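Local coordinates for 3-keto-5-aminohexanoate cleavage protein (Burkholderia xenovorans LB400, PDB 3E02) that probably cleaves 3-keto-5-aminohexanoate as a zinc-dependent beta-keto acid cleavage enzyme built on a TIM barrel, at residues A[126-129]-A[130-133]; A[155-158]-A[159-163]; A[279-282]-A[283-287]. One frame throughout, in Å; residues are numbered along the deposited sequence.

Contact 1: A[126-129]-A[130-133]; sequences AKFD and TFKF. With EDO (1,2-ethanediol), chain E; EDO (1,2-ethanediol), chain F.
Phe128 and Phe131, three residues apart in an irregular loop, touch chiefly through CB of Phe128. This methylene carbon lies 3.8 Å from CZ of Phe131 and 4.2 Å from the centroid of that ring. It stands off-centre over the ring, 29° from the normal, which makes a CH-pi contact. The backbone joins in as well, since Phe128 O comes within 3.7 Å of Phe131 CE1, oblique to the ring. A chi1 of -51° sets CG of Phe128 beside the backbone N and anti to the carbonyl carbon, leaving CB as the part nearest Phe131 while the ring leads away. CD2 still grazes its partner, 4.2 Å from CZ of Phe131. At the tip, CZ of Phe128 has C1 of an ethanediol near the ring plane, 4.4 Å away. The two rings meet obliquely, centroids 5.9 Å apart and planes at 60°. Phenylalanine suits both places, since each ring is only partly exposed and has protein to lie against: Phe128 rests on Thr22 and Met23, and Phe131 on Glu136, Arg137 and Leu140 of helix 136-142. Backbone N of Phe131 gives a nearly straight bond of 2.9 Å to O1 of a second ethanediol, probably from the crystallisation liquor. This is plain surface packing in the long connection between strand 117-118 and helix 136-142 of a TIM-barrel protein, away from the zinc site.

Contact 2: A[155-158]-A[159-163]; sequences IERG and MTELG
Arg157 and Glu161 form an i to i+4 salt bridge on helix 152-163, a helix of the TIM barrel that precedes strand 168-173. Their planar ends are turned strongly against each other, guanidinium and carboxylate planes 77° apart. Arg157 is extended from CG to NE and offers NE-H at its edge; OE2 of Glu161 lies in the guanidinium plane, yet NE meets that oxygen from above the carboxylate plane. Arg157 NE and Glu161 OE2 are 3.1 Å apart, and the bond is fairly straight at 165°. Long charged chains suit this flank because each reaches a second partner: Arg157 NH2 bridges to Asp96 and Glu161 OE1 to Arg103, linking the helix to helix 95-105.

On another flank Ile155 and selenomethionine Met159 lie side by side, pointing the same way. Met159 takes chi1 of -70° and is extended beyond CG, which carries its terminal methyl alongside the isoleucine. Met159 CE and Ile155 CG2 are only 3.4 Å apart, tighter than usual carbon contact. Apolar chains fit this buried side, where both touch Phe185 of helix 176-187 and Met159 also reaches Phe171. Gly158 is buried too, and its O accepts from Leu162 N, continuing the helix.

Glu156 and Thr160 also run side by side, and the threonine hydroxyl turns back onto the preceding turn. Glu156 O is gripped twice, by Thr160 N at 2.9 Å and Thr160 OG1 at 2.7 Å, the two donors arriving from opposite faces of its carbonyl plane.

Contact 3: A[279-282]-A[283-287]; sequences KIRR and IIEEL. With EDO (1,2-ethanediol), chain L.
Arg281 and Glu285, one helical turn apart, make the salt bridge within helix 273-286. NE of Arg281 lies 3.1 Å from OE2 of Glu285, reaching it on the syn side but from out of the carboxylate plane. OE2 in turn lies out of the guanidinium plane, and the N-H...O angle of 138° makes this a bent bond. Arg281 spans the turn because it is extended from CG to NE.

Apolar contacts belong to the isoleucines. Ile280 sends CD1 to Ile283 CB and CG1 to Ile284 CD1, each at 4.1 Å. Its chi1 of -167° sets CG1 beside the carbonyl carbon, and chi2 of 52° turns CD1 back toward Ile283; branched aliphatic chains suit this buried side.

A weak bond joins Arg282 NH1 to O2 of an ethanediol, 3.3 Å away at the guanidinium edge.

Charged groups also reach the second subunit: Arg282 and Glu286 form reciprocal salt bridges with Glu286 and Arg282 of that subunit, and Lys279 NZ bonds to its Glu286 O as well as to Ser264 O of its own chain. The helix thus lies with Ile280 against strand 253-256, Ile280 and Ile283 against helix 240-249, and its charged residues at the subunit interface.

In the fold
From the N terminus the three contacts come in series, neither nesting nor crossing, and each lies within one continuous stretch. Contact 1 lies in the connection between strand 117-118 and helix 136-142, where Phe131 also rests on that helix. Contact 2 then lies on helix 152-163, joining neighbouring helices 95-105 and 176-187 over strand 168-173. Contact 3, on helix 273-286, follows the last barrel strand, 253-256, and faces a second subunit. Contacts 2 and 3 are on opposite sides of the chain's centre, their own centres 36 Å apart. Contact 1 is separate from both, its nearest atoms about 29 Å from contact 2 and about 17 Å from contact 3.

Contact 1: A[126-129]-A[130-133]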
loop_
_atom_site.group_PDB
_atom_site.type_symbol
_atom_site.label_atom_id
_atom_site.label_comp_id
_atom_site.label_asym_id
_atom_site.label_seq_id
_atom_site.Cartn_x
_atom_site.Cartn_y
_atom_site.Cartn_z
ATOM N N ALA A 126 24.787 -18.099 16.837
ATOM C CA ALA A 126 24.214 -19.444 17.013
ATOM C C ALA A 126 24.510 -20.394 15.842
ATOM O O ALA A 126 24.424 -21.602 16.000
ATOM C CB ALA A 126 22.686 -19.355 17.251
ATOM N N LYS A 127 24.848 -19.845 14.676
ATOM C CA LYS A 127 25.210 -20.638 13.512
ATOM C C LYS A 127 26.641 -21.229 13.566
ATOM O O LYS A 127 26.965 -22.081 12.742
ATOM C CB LYS A 127 25.058 -19.809 12.246
ATOM C CG LYS A 127 23.641 -19.324 11.997
ATOM C CD LYS A 127 23.619 -18.429 10.790
ATOM C CE LYS A 127 22.211 -18.088 10.363
ATOM N NZ LYS A 127 22.253 -17.271 9.112
ATOM N N PHE A 128 27.471 -20.799 14.523
ATOM C CA PHE A 128 28.879 -21.226 14.629
ATOM C C PHE A 128 29.181 -21.729 16.041
ATOM O O PHE A 128 28.977 -21.003 17.011
ATOM C CB PHE A 128 29.795 -20.049 14.242
ATOM C CG PHE A 128 29.418 -19.422 12.935
ATOM C CD1 PHE A 128 29.873 -19.955 11.728
ATOM C CD2 PHE A 128 28.525 -18.348 12.901
ATOM C CE1 PHE A 128 29.483 -19.396 10.514
ATOM C CE2 PHE A 128 28.114 -17.779 11.692
ATOM C CZ PHE A 128 28.586 -18.311 10.487
ATOM N N ASP A 129 29.661 -22.970 16.159
ATOM C CA ASP A 129 30.014 -23.578 17.448
ATOM C C ASP A 129 31.384 -23.124 17.941
ATOM O O ASP A 129 31.687 -23.245 19.116
ATOM C CB ASP A 129 29.989 -25.111 17.339
ATOM C CG ASP A 129 28.626 -25.648 16.894
ATOM O OD1 ASP A 129 27.585 -25.107 17.330
ATOM O OD2 ASP A 129 28.607 -26.618 16.117
ATOM N N THR A 130 32.233 -22.673 17.006
ATOM C CA THR A 130 33.590 -22.185 17.329
ATOM C C THR A 130 33.882 -20.928 16.498
ATOM O O THR A 130 33.314 -20.749 15.417
ATOM C CB THR A 130 34.711 -23.220 17.046
ATOM O OG1 THR A 130 34.832 -23.431 15.637
ATOM C CG2 THR A 130 34.437 -24.549 17.745
ATOM N N PHE A 131 34.778 -20.091 17.021
ATOM C CA PHE A 131 35.186 -18.838 16.390
ATOM C C PHE A 131 36.692 -18.757 16.286
ATOM O O PHE A 131 37.402 -19.172 17.208
ATOM C CB PHE A 131 34.626 -17.641 17.157
ATOM C CG PHE A 131 33.181 -17.387 16.883
ATOM C CD1 PHE A 131 32.179 -18.019 17.625
ATOM C CD2 PHE A 131 32.812 -16.536 15.853
ATOM C CE1 PHE A 131 30.826 -17.770 17.330
ATOM C CE2 PHE A 131 31.474 -16.290 15.564
ATOM C CZ PHE A 131 30.488 -16.916 16.305
ATOM N N LYS A 132 37.167 -18.203 15.169
ATOM C CA LYS A 132 38.600 -18.090 14.893
ATOM C C LYS A 132 39.322 -17.124 15.838
ATOM O O LYS A 132 40.431 -17.422 16.283
ATOM C CB LYS A 132 38.833 -17.680 13.424
ATOM C CG LYS A 132 40.290 -17.736 12.963
ATOM C CD LYS A 132 40.408 -17.450 11.485
ATOM C CE LYS A 132 41.862 -17.476 11.039
ATOM N NZ LYS A 132 41.916 -17.183 9.580
ATOM N N PHE A 133 38.690 -15.987 16.121
ATOM C CA PHE A 133 39.270 -14.928 16.964
ATOM C C PHE A 133 38.384 -14.626 18.174
ATOM O O PHE A 133 37.148 -14.701 18.083
ATOM C CB PHE A 133 39.488 -13.652 16.148
ATOM C CG PHE A 133 40.356 -13.847 14.933
ATOM C CD1 PHE A 133 41.735 -14.019 15.071
ATOM C CD2 PHE A 133 39.801 -13.843 13.649
ATOM C CE1 PHE A 133 42.552 -14.196 13.950
ATOM C CE2 PHE A 133 40.618 -14.007 12.510
ATOM C CZ PHE A 133 41.987 -14.192 12.665
HETATM C C1 EDO E . 35.437 -20.305 20.586
HETATM O O1 EDO E . 35.853 -21.090 19.482
HETATM C C2 EDO E . 33.928 -20.150 20.532
HETATM O O2 EDO E . 33.569 -18.957 21.230
HETATM C C1 EDO F . 26.007 -15.558 8.311
HETATM O O1 EDO F . 25.125 -16.281 7.452
HETATM C C2 EDO F . 25.239 -15.065 9.530
HETATM O O2 EDO F . 24.813 -13.712 9.322
#

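Contact 2: A[155-158]-A[159-163]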
loop_
_atom_site.group_PDB
_atom_site.type_symbol
_atom_site.label_atom_id
_atom_site.label_comp_id
_atom_site.label_asym_id
_atom_site.label_seq_id
_atom_site.Cartn_x
_atom_site.Cartn_y
_atom_site.Cartn_z
ATOM N N ILE A 155 23.681 13.726 13.354
ATOM C CA ILE A 155 23.455 13.825 11.902
ATOM C C ILE A 155 23.825 15.222 11.405
ATOM O O ILE A 155 24.553 15.355 10.420
ATOM C CB ILE A 155 22.008 13.466 11.503
ATOM C CG1 ILE A 155 21.710 11.989 11.836
ATOM C CG2 ILE A 155 21.813 13.720 9.999
ATOM C CD1 ILE A 155 20.208 11.638 11.883
ATOM N N GLU A 156 23.351 16.252 12.106
ATOM C CA GLU A 156 23.659 17.637 11.744
ATOM C C GLU A 156 25.173 17.916 11.731
ATOM O O GLU A 156 25.644 18.587 10.818
ATOM C CB GLU A 156 22.947 18.610 12.675
ATOM C CG GLU A 156 23.118 20.076 12.256
ATOM C CD GLU A 156 22.180 21.033 12.958
ATOM O OE1 GLU A 156 21.151 20.594 13.515
ATOM O OE2 GLU A 156 22.465 22.246 12.918
ATOM N N ARG A 157 25.900 17.386 12.724
ATOM C CA ARG A 157 27.373 17.532 12.830
ATOM C C ARG A 157 28.052 16.899 11.612
ATOM O O ARG A 157 28.883 17.533 10.951
ATOM C CB ARG A 157 27.895 16.877 14.124
ATOM C CG ARG A 157 29.420 16.986 14.370
ATOM C CD ARG A 157 29.908 16.073 15.498
ATOM N NE ARG A 157 31.373 16.007 15.485
ATOM C CZ ARG A 157 32.132 15.068 16.059
ATOM N NH1 ARG A 157 31.609 14.070 16.780
ATOM N NH2 ARG A 157 33.457 15.155 15.916
ATOM N N GLY A 158 27.679 15.655 11.320
ATOM C CA GLY A 158 28.206 14.927 10.164
ATOM C C GLY A 158 27.924 15.646 8.865
ATOM O O GLY A 158 28.816 15.801 8.047
HETATM N N MSE A 159 26.684 16.102 8.687
HETATM C CA MSE A 159 26.309 16.858 7.482
HETATM C C MSE A 159 27.111 18.148 7.333
HETATM O O MSE A 159 27.563 18.474 6.228
HETATM C CB MSE A 159 24.814 17.178 7.473
HETATM C CG MSE A 159 23.923 15.968 7.259
HETATM SE SE MSE A 159 22.081 16.552 7.434
HETATM C CE MSE A 159 21.274 14.923 6.891
ATOM N N THR A 160 27.307 18.860 8.443
ATOM C CA THR A 160 28.043 20.136 8.432
ATOM C C THR A 160 29.538 19.944 8.152
ATOM O O THR A 160 30.074 20.559 7.229
ATOM C CB THR A 160 27.853 20.911 9.766
ATOM O OG1 THR A 160 26.456 21.080 10.017
ATOM C CG2 THR A 160 28.511 22.288 9.708
ATOM N N GLU A 161 30.186 19.074 8.927
ATOM C CA GLU A 161 31.628 18.838 8.810
ATOM C C GLU A 161 32.030 18.228 7.474
ATOM O O GLU A 161 32.962 18.715 6.832
ATOM C CB GLU A 161 32.141 17.947 9.940
ATOM C CG GLU A 161 32.024 18.587 11.306
ATOM C CD GLU A 161 32.567 17.729 12.435
ATOM O OE1 GLU A 161 33.097 16.630 12.180
ATOM O OE2 GLU A 161 32.467 18.178 13.593
ATOM N N LEU A 162 31.325 17.172 7.060
ATOM C CA LEU A 162 31.625 16.503 5.792
ATOM C C LEU A 162 31.079 17.270 4.590
ATOM O O LEU A 162 31.694 17.243 3.531
ATOM C CB LEU A 162 31.166 15.043 5.814
ATOM C CG LEU A 162 31.772 14.192 6.938
ATOM C CD1 LEU A 162 31.225 12.758 6.842
ATOM C CD2 LEU A 162 33.300 14.181 6.916
ATOM N N GLY A 163 29.952 17.969 4.747
ATOM C CA GLY A 163 29.403 18.809 3.672
ATOM C C GLY A 163 30.360 19.921 3.245
ATOM O O GLY A 163 30.445 20.237 2.059
#

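Contact 3: A[279-282]-A[283-287]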
loop_
_atom_site.group_PDB
_atom_site.type_symbol
_atom_site.label_atom_id
_atom_site.label_comp_id
_atom_site.label_asym_id
_atom_site.label_seq_id
_atom_site.Cartn_x
_atom_site.Cartn_y
_atom_site.Cartn_z
ATOM N N LYS A 279 26.285 -11.075 -11.096
ATOM C CA LYS A 279 24.905 -11.591 -11.047
ATOM C C LYS A 279 23.845 -10.507 -11.227
ATOM O O LYS A 279 22.954 -10.656 -12.073
ATOM C CB LYS A 279 24.627 -12.407 -9.775
ATOM C CG LYS A 279 23.166 -12.861 -9.665
ATOM C CD LYS A 279 22.919 -13.856 -8.551
ATOM C CE LYS A 279 23.381 -15.236 -8.900
ATOM N NZ LYS A 279 22.871 -16.274 -7.960
ATOM N N ILE A 280 23.927 -9.433 -10.444
ATOM C CA ILE A 280 22.938 -8.359 -10.560
ATOM C C ILE A 280 22.999 -7.701 -11.939
ATOM O O ILE A 280 21.952 -7.370 -12.505
ATOM C CB ILE A 280 22.963 -7.332 -9.390
ATOM C CG1 ILE A 280 21.691 -6.439 -9.424
ATOM C CG2 ILE A 280 24.280 -6.535 -9.354
ATOM C CD1 ILE A 280 20.331 -7.238 -9.496
ATOM N N ARG A 281 24.202 -7.591 -12.508
ATOM C CA ARG A 281 24.354 -7.072 -13.863
ATOM C C ARG A 281 23.679 -7.980 -14.893
ATOM O O ARG A 281 23.031 -7.465 -15.812
ATOM C CB ARG A 281 25.817 -6.856 -14.215
ATOM C CG ARG A 281 25.983 -6.212 -15.570
ATOM C CD ARG A 281 27.405 -5.873 -15.819
ATOM N NE ARG A 281 27.555 -5.114 -17.058
ATOM C CZ ARG A 281 28.705 -4.621 -17.510
ATOM N NH1 ARG A 281 29.842 -4.804 -16.838
ATOM N NH2 ARG A 281 28.714 -3.936 -18.658
ATOM N N ARG A 282 23.815 -9.304 -14.750
ATOM C CA ARG A 282 23.105 -10.238 -15.655
ATOM C C ARG A 282 21.576 -10.070 -15.562
ATOM O O ARG A 282 20.908 -9.977 -16.590
ATOM C CB ARG A 282 23.487 -11.692 -15.416
ATOM C CG ARG A 282 24.912 -12.026 -15.870
ATOM C CD ARG A 282 25.135 -13.497 -15.932
ATOM N NE ARG A 282 24.876 -14.168 -14.660
ATOM C CZ ARG A 282 25.723 -14.272 -13.641
ATOM N NH1 ARG A 282 26.958 -13.795 -13.703
ATOM N NH2 ARG A 282 25.327 -14.911 -12.551
ATOM N N ILE A 283 21.055 -9.976 -14.336
ATOM C CA ILE A 283 19.618 -9.786 -14.091
ATOM C C ILE A 283 19.137 -8.478 -14.765
ATOM O O ILE A 283 18.139 -8.479 -15.498
ATOM C CB ILE A 283 19.278 -9.789 -12.570
ATOM C CG1 ILE A 283 19.519 -11.173 -11.941
ATOM C CG2 ILE A 283 17.832 -9.387 -12.366
ATOM C CD1 ILE A 283 19.465 -11.221 -10.388
ATOM N N ILE A 284 19.850 -7.377 -14.499
ATOM C CA ILE A 284 19.611 -6.058 -15.119
ATOM C C ILE A 284 19.529 -6.158 -16.648
ATOM O O ILE A 284 18.590 -5.641 -17.275
ATOM C CB ILE A 284 20.723 -5.033 -14.660
ATOM C CG1 ILE A 284 20.456 -4.614 -13.217
ATOM C CG2 ILE A 284 20.805 -3.766 -15.565
ATOM C CD1 ILE A 284 21.616 -3.824 -12.574
ATOM N N GLU A 285 20.490 -6.869 -17.230
ATOM C CA GLU A 285 20.548 -7.050 -18.677
ATOM C C GLU A 285 19.386 -7.894 -19.199
ATOM O O GLU A 285 18.830 -7.563 -20.250
ATOM C CB GLU A 285 21.912 -7.599 -19.091
ATOM C CG GLU A 285 22.997 -6.514 -18.912
ATOM C CD GLU A 285 24.434 -7.007 -19.074
ATOM O OE1 GLU A 285 24.660 -8.218 -19.338
ATOM O OE2 GLU A 285 25.338 -6.151 -18.917
ATOM N N GLU A 286 18.994 -8.932 -18.448
ATOM C CA GLU A 286 17.807 -9.760 -18.805
ATOM C C GLU A 286 16.514 -8.938 -18.839
ATOM O O GLU A 286 15.642 -9.190 -19.676
ATOM C CB GLU A 286 17.593 -10.926 -17.829
ATOM C CG GLU A 286 18.700 -11.967 -17.778
ATOM C CD GLU A 286 18.825 -12.838 -19.006
ATOM O OE1 GLU A 286 18.149 -12.623 -20.028
ATOM O OE2 GLU A 286 19.644 -13.763 -18.934
ATOM N N LEU A 287 16.418 -7.960 -17.935
ATOM C CA LEU A 287 15.297 -7.027 -17.871
ATOM C C LEU A 287 15.378 -5.857 -18.874
ATOM O O LEU A 287 14.542 -4.937 -18.816
ATOM C CB LEU A 287 15.178 -6.493 -16.439
ATOM C CG LEU A 287 14.804 -7.520 -15.375
ATOM C CD1 LEU A 287 15.036 -6.952 -13.974
ATOM C CD2 LEU A 287 13.328 -7.937 -15.574
HETATM C C1 EDO L . 29.645 -16.254 -11.584
HETATM O O1 EDO L . 31.006 -16.600 -11.271
HETATM C C2 EDO L . 29.442 -14.749 -11.406
HETATM O O2 EDO L . 28.241 -14.355 -10.728
#